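Long-range contacts in StAR-related lipid transfer protein 5 (PDB 2R55), which probably binds cholesterol or other sterols and may carry these or other lipids within the cell: residues 35-39 against 189-195; 41-46 against 56-60. All blocks are in the same frame, centred on the assembly; numbering follows the deposited sequence.

Interaction 1. Residues 35-39 against 189-195; sequences MLQYR and NLVTFFH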
# COMPACT_ATOMS: atom_id res chain seq x y z
N MET A 35 -5.39 5.74 -8.95
CA MET A 35 -5.26 4.34 -8.68
C MET A 35 -6.03 3.53 -9.71
O MET A 35 -5.50 2.57 -10.26
CB MET A 35 -5.74 4.09 -7.26
CG MET A 35 -4.65 4.35 -6.25
SD MET A 35 -3.46 3.00 -6.20
CE MET A 35 -4.44 1.71 -5.46
N LEU A 36 -7.24 3.94 -10.01
CA LEU A 36 -8.02 3.28 -11.04
C LEU A 36 -7.27 3.24 -12.39
O LEU A 36 -7.26 2.21 -13.07
CB LEU A 36 -9.41 3.90 -11.17
CG LEU A 36 -10.47 3.05 -11.90
CD1 LEU A 36 -10.58 1.64 -11.27
CD2 LEU A 36 -11.85 3.75 -11.98
N GLN A 37 -6.63 4.35 -12.74
CA GLN A 37 -5.88 4.42 -13.98
C GLN A 37 -4.64 3.52 -13.94
O GLN A 37 -4.34 2.84 -14.92
CB GLN A 37 -5.59 5.87 -14.40
CG GLN A 37 -5.97 6.22 -15.87
CD GLN A 37 -7.42 5.82 -16.26
OE1 GLN A 37 -8.32 5.74 -15.40
NE2 GLN A 37 -7.64 5.58 -17.55
N TYR A 38 -3.96 3.46 -12.78
CA TYR A 38 -2.84 2.53 -12.60
C TYR A 38 -3.27 1.07 -12.78
O TYR A 38 -2.47 0.22 -13.15
CB TYR A 38 -2.21 2.61 -11.20
CG TYR A 38 -1.64 3.93 -10.72
CD1 TYR A 38 -1.23 4.92 -11.59
CD2 TYR A 38 -1.47 4.15 -9.36
CE1 TYR A 38 -0.70 6.11 -11.12
CE2 TYR A 38 -0.96 5.32 -8.88
CZ TYR A 38 -0.56 6.30 -9.77
OH TYR A 38 -0.04 7.47 -9.29
N ARG A 39 -4.53 0.75 -12.46
CA ARG A 39 -4.97 -0.62 -12.49
C ARG A 39 -5.25 -1.04 -13.93
O ARG A 39 -5.02 -2.19 -14.32
CB ARG A 39 -6.22 -0.79 -11.61
CG ARG A 39 -6.91 -2.16 -11.68
CD ARG A 39 -5.95 -3.28 -11.40
NE ARG A 39 -6.58 -4.59 -11.50
CZ ARG A 39 -6.60 -5.35 -12.59
NH1 ARG A 39 -5.99 -4.95 -13.71
NH2 ARG A 39 -7.20 -6.53 -12.56
N ASN A 189 -8.53 -11.86 -6.31
CA ASN A 189 -7.41 -11.25 -7.01
C ASN A 189 -7.01 -9.98 -6.26
O ASN A 189 -7.87 -9.13 -5.95
CB ASN A 189 -7.78 -10.91 -8.46
CG ASN A 189 -6.57 -10.69 -9.35
OD1 ASN A 189 -5.91 -11.64 -9.78
ND2 ASN A 189 -6.29 -9.43 -9.65
N LEU A 190 -5.72 -9.88 -5.94
CA LEU A 190 -5.14 -8.74 -5.24
C LEU A 190 -4.07 -8.04 -6.08
O LEU A 190 -2.99 -8.60 -6.34
CB LEU A 190 -4.55 -9.17 -3.90
CG LEU A 190 -3.84 -8.11 -3.04
CD1 LEU A 190 -4.81 -7.03 -2.56
CD2 LEU A 190 -3.13 -8.72 -1.86
N VAL A 191 -4.37 -6.80 -6.47
CA VAL A 191 -3.42 -5.94 -7.19
C VAL A 191 -3.08 -4.75 -6.29
O VAL A 191 -3.98 -4.03 -5.82
CB VAL A 191 -3.99 -5.46 -8.54
CG1 VAL A 191 -2.89 -4.81 -9.39
CG2 VAL A 191 -4.62 -6.61 -9.28
N THR A 192 -1.79 -4.57 -6.03
CA THR A 192 -1.34 -3.57 -5.08
C THR A 192 -0.30 -2.68 -5.72
O THR A 192 0.53 -3.15 -6.51
CB THR A 192 -0.69 -4.18 -3.83
OG1 THR A 192 0.55 -4.80 -4.21
CG2 THR A 192 -1.58 -5.20 -3.14
N PHE A 193 -0.33 -1.40 -5.34
CA PHE A 193 0.65 -0.44 -5.81
C PHE A 193 1.39 0.17 -4.64
O PHE A 193 0.78 0.70 -3.72
CB PHE A 193 -0.03 0.65 -6.63
CG PHE A 193 -0.71 0.12 -7.83
CD1 PHE A 193 -0.00 -0.12 -8.99
CD2 PHE A 193 -2.06 -0.19 -7.79
CE1 PHE A 193 -0.63 -0.63 -10.10
CE2 PHE A 193 -2.70 -0.71 -8.90
CZ PHE A 193 -1.98 -0.93 -10.06
N PHE A 194 2.72 0.06 -4.70
CA PHE A 194 3.62 0.74 -3.77
C PHE A 194 4.17 1.95 -4.49
O PHE A 194 4.68 1.82 -5.61
CB PHE A 194 4.75 -0.20 -3.37
CG PHE A 194 4.34 -1.22 -2.36
CD1 PHE A 194 3.02 -1.31 -1.92
CD2 PHE A 194 5.27 -2.13 -1.88
CE1 PHE A 194 2.65 -2.26 -0.98
CE2 PHE A 194 4.89 -3.08 -0.94
CZ PHE A 194 3.59 -3.14 -0.49
N HIS A 195 4.05 3.11 -3.88
CA HIS A 195 4.38 4.36 -4.56
C HIS A 195 5.10 5.22 -3.57
O HIS A 195 4.66 6.33 -3.25
CB HIS A 195 3.10 5.06 -4.98
CG HIS A 195 3.25 5.93 -6.18
ND1 HIS A 195 2.17 6.38 -6.90
CD2 HIS A 195 4.35 6.43 -6.80
CE1 HIS A 195 2.59 7.12 -7.90
NE2 HIS A 195 3.91 7.17 -7.87
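Tyr38 and Phe193 meet where the N-terminal helix of the START domain, an alpha/beta helix-grip fold, lies across the curved sheet. Helix 35-39 crosses strand 189-194 at 118°, their axes 9.8 Å apart at closest approach, and the side chains of Val191 and Phe193 on the strand, and of His195 just past it, point toward the helix. The opposite side of the strand, with Leu190 and Thr192, packs against the C-terminal helix 204-227.

Aromatic packing dominates. Phe193 takes Tyr38 CB over one face, a CH-pi contact 3.9 Å from the ring centroid, while the edge of the tyrosine ring turns toward the same phenylalanine in an edge-to-face pair with planes at 56°. With CG anti to its own carbonyl carbon (chi1 -59°), the Tyr38 ring is directed toward His195. The Tyr38 and His195 side chains cross at about a right angle, and the phenol oxygen lies in the plane of the imidazole, at its edge. That imidazole is fixed from outside the contact: ND1 bonds to Pro173 O and NE2 to Ser61 OG.

A Met-aromatic contact adds to the cluster. Bent at chi2 and chi3, the Met35 chain curls so that SD approaches Phe193 CD2 obliquely at 3.8 Å, and CE touches the same carbon.

Charged and apolar groups mix at the Val191 end. There Arg39 runs across Val191, its bend at chi2 carrying the guanidinium to a salt bridge of NE with Glu179. That carboxylate also takes a weak hydrogen bond from Asn189 ND2. Arg39 NE itself rests against a methyl of the valine, 3.6 Å from Val191 CG2.

Interaction 2. Residues 41-46 against 56-60; sequences DTAGWK and VSWRP
Asp41 and Arg59 form a long salt bridge where the loop leaving the N-terminal helix of the START fold turns into the first strand of an antiparallel beta hairpin, 46-49 paired with 54-60. Asp41, the first residue to depart from helical geometry, offers OD2 at the edge of the guanidinium; its bond from Arg59 NH2 is weak, at 3.4 Å. Two residues on, Ala43 O takes a second bond from the same guanidinium, 3.1 Å from Arg59 NH1 and in the guanidinium plane. Gly44 follows with a positive phi of 78°, and a CB here would come tightly against Arg59 CD.

Trp45 provides the flat surface on which the arginine lies. The guanidinium stacks on the indole with planes at 15° and centres 4.5 Å apart, its cation-pi contact off-centre, while Arg59 CD sits over the six-membered ring in a CH-pi contact. The arginine reaches this far because its chain is extended from CG to NE. The indole is held in turn by Trp45 NE1, which donates to Asp41 O at 2.9 Å from above the carbonyl plane, and beyond the hairpin it packs on Leu68 and Arg70 of strand 67-75. A serine in place of Trp45 is likely to leave the Arg59 guanidinium without its stacking surface, freer to turn away from Asp41, and Asp41 O without its indole donor.

Lys46 opens the strand pairing as a hydrogen-bonded antiparallel pair with Trp58: Lys46 N donates to Trp58 O at 2.9 Å, and Trp58 N returns a bond to Lys46 O. On the face these two share, the lysine curls back through its bent chain so that NZ bonds Gly44 O, while Lys46 CB lies over the Trp58 indole, 3.9 Å from Trp58 NE1.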
# COMPACT_ATOMS: atom_id res chain seq x y z
N ASP A 41 -4.04 0.65 -16.77
CA ASP A 41 -2.95 0.88 -17.71
C ASP A 41 -2.14 -0.39 -17.92
O ASP A 41 -1.83 -1.11 -16.97
CB ASP A 41 -2.01 1.99 -17.22
CG ASP A 41 -2.62 3.38 -17.28
OD1 ASP A 41 -3.56 3.64 -18.08
OD2 ASP A 41 -2.12 4.25 -16.53
N THR A 42 -1.76 -0.65 -19.17
CA THR A 42 -0.86 -1.75 -19.44
C THR A 42 0.49 -1.25 -19.98
O THR A 42 1.42 -2.03 -20.19
CB THR A 42 -1.51 -2.80 -20.37
OG1 THR A 42 -1.91 -2.18 -21.59
CG2 THR A 42 -2.72 -3.46 -19.69
N ALA A 43 0.61 0.06 -20.15
CA ALA A 43 1.81 0.66 -20.73
C ALA A 43 2.79 1.09 -19.66
O ALA A 43 2.43 1.22 -18.48
CB ALA A 43 1.44 1.83 -21.62
N GLY A 44 4.03 1.32 -20.09
CA GLY A 44 5.09 1.72 -19.19
C GLY A 44 5.62 0.54 -18.40
O GLY A 44 6.82 0.39 -18.30
N TRP A 45 4.73 -0.30 -17.88
CA TRP A 45 5.08 -1.41 -16.98
C TRP A 45 6.20 -2.35 -17.47
O TRP A 45 6.00 -3.11 -18.42
CB TRP A 45 3.85 -2.27 -16.66
CG TRP A 45 2.72 -1.54 -16.01
CD1 TRP A 45 1.47 -1.40 -16.49
CD2 TRP A 45 2.75 -0.87 -14.74
NE1 TRP A 45 0.69 -0.68 -15.61
CE2 TRP A 45 1.46 -0.34 -14.53
CE3 TRP A 45 3.73 -0.68 -13.75
CZ2 TRP A 45 1.12 0.38 -13.38
CZ3 TRP A 45 3.40 0.04 -12.62
CH2 TRP A 45 2.11 0.56 -12.44
N LYS A 46 7.36 -2.31 -16.80
CA LYS A 46 8.48 -3.21 -17.10
C LYS A 46 8.65 -4.21 -15.97
O LYS A 46 8.77 -3.81 -14.81
CB LYS A 46 9.81 -2.46 -17.32
CG LYS A 46 9.72 -1.09 -18.04
CD LYS A 46 10.05 -1.21 -19.52
CE LYS A 46 8.78 -1.30 -20.39
NZ LYS A 46 8.31 0.05 -20.87
N VAL A 56 5.68 -8.90 -10.03
CA VAL A 56 5.86 -7.49 -9.78
C VAL A 56 6.52 -6.82 -10.97
O VAL A 56 7.40 -7.39 -11.62
CB VAL A 56 6.59 -7.21 -8.41
CG1 VAL A 56 6.15 -8.21 -7.33
CG2 VAL A 56 8.08 -7.22 -8.56
N SER A 57 6.05 -5.62 -11.27
CA SER A 57 6.64 -4.80 -12.31
C SER A 57 6.66 -3.37 -11.81
O SER A 57 6.10 -3.07 -10.75
CB SER A 57 5.82 -4.90 -13.60
OG SER A 57 4.43 -4.84 -13.33
N TRP A 58 7.32 -2.48 -12.55
CA TRP A 58 7.50 -1.12 -12.11
C TRP A 58 7.33 -0.19 -13.30
O TRP A 58 7.23 -0.66 -14.45
CB TRP A 58 8.88 -0.93 -11.45
CG TRP A 58 10.00 -1.08 -12.43
CD1 TRP A 58 10.56 -2.25 -12.85
CD2 TRP A 58 10.65 -0.03 -13.16
NE1 TRP A 58 11.52 -2.00 -13.80
CE2 TRP A 58 11.60 -0.65 -14.00
CE3 TRP A 58 10.53 1.36 -13.17
CZ2 TRP A 58 12.44 0.09 -14.86
CZ3 TRP A 58 11.37 2.10 -14.03
CH2 TRP A 58 12.31 1.46 -14.86
N ARG A 59 7.28 1.11 -13.02
CA ARG A 59 7.45 2.15 -14.04
C ARG A 59 7.79 3.48 -13.37
O ARG A 59 7.51 3.66 -12.19
CB ARG A 59 6.21 2.27 -14.93
CG ARG A 59 5.12 3.14 -14.38
CD ARG A 59 3.86 2.93 -15.16
NE ARG A 59 2.84 3.89 -14.75
CZ ARG A 59 1.65 3.98 -15.33
NH1 ARG A 59 1.35 3.17 -16.35
NH2 ARG A 59 0.76 4.86 -14.90
N PRO A 60 8.37 4.43 -14.13
CA PRO A 60 8.64 5.74 -13.53
C PRO A 60 7.34 6.37 -13.03
O PRO A 60 6.34 6.38 -13.74
CB PRO A 60 9.19 6.57 -14.70
CG PRO A 60 9.64 5.58 -15.71
CD PRO A 60 8.77 4.38 -15.55

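Interaction 2 is nested along the chain within the long loop that interaction 1 closes: helix 21-40 supplies 35-39, the following turn and hairpin supply 41-46 and 56-60, and strand 188-197 returns much later with 189-195. Their centres lie about 11 Å apart, and both reach the same sheet, where strand 67-75 pairs with 54-60 on one edge and with 188-197 on the other. The two contacts touch directly: Phe193 CE1 packs 3.8 Å from Trp45 CH2, and Tyr38 O lies near the same indole. The buried aromatic packing beneath the N-terminal helix thus runs on into the more superficial tryptophan-arginine stack, joining helix end, hairpin and sheet of one START domain.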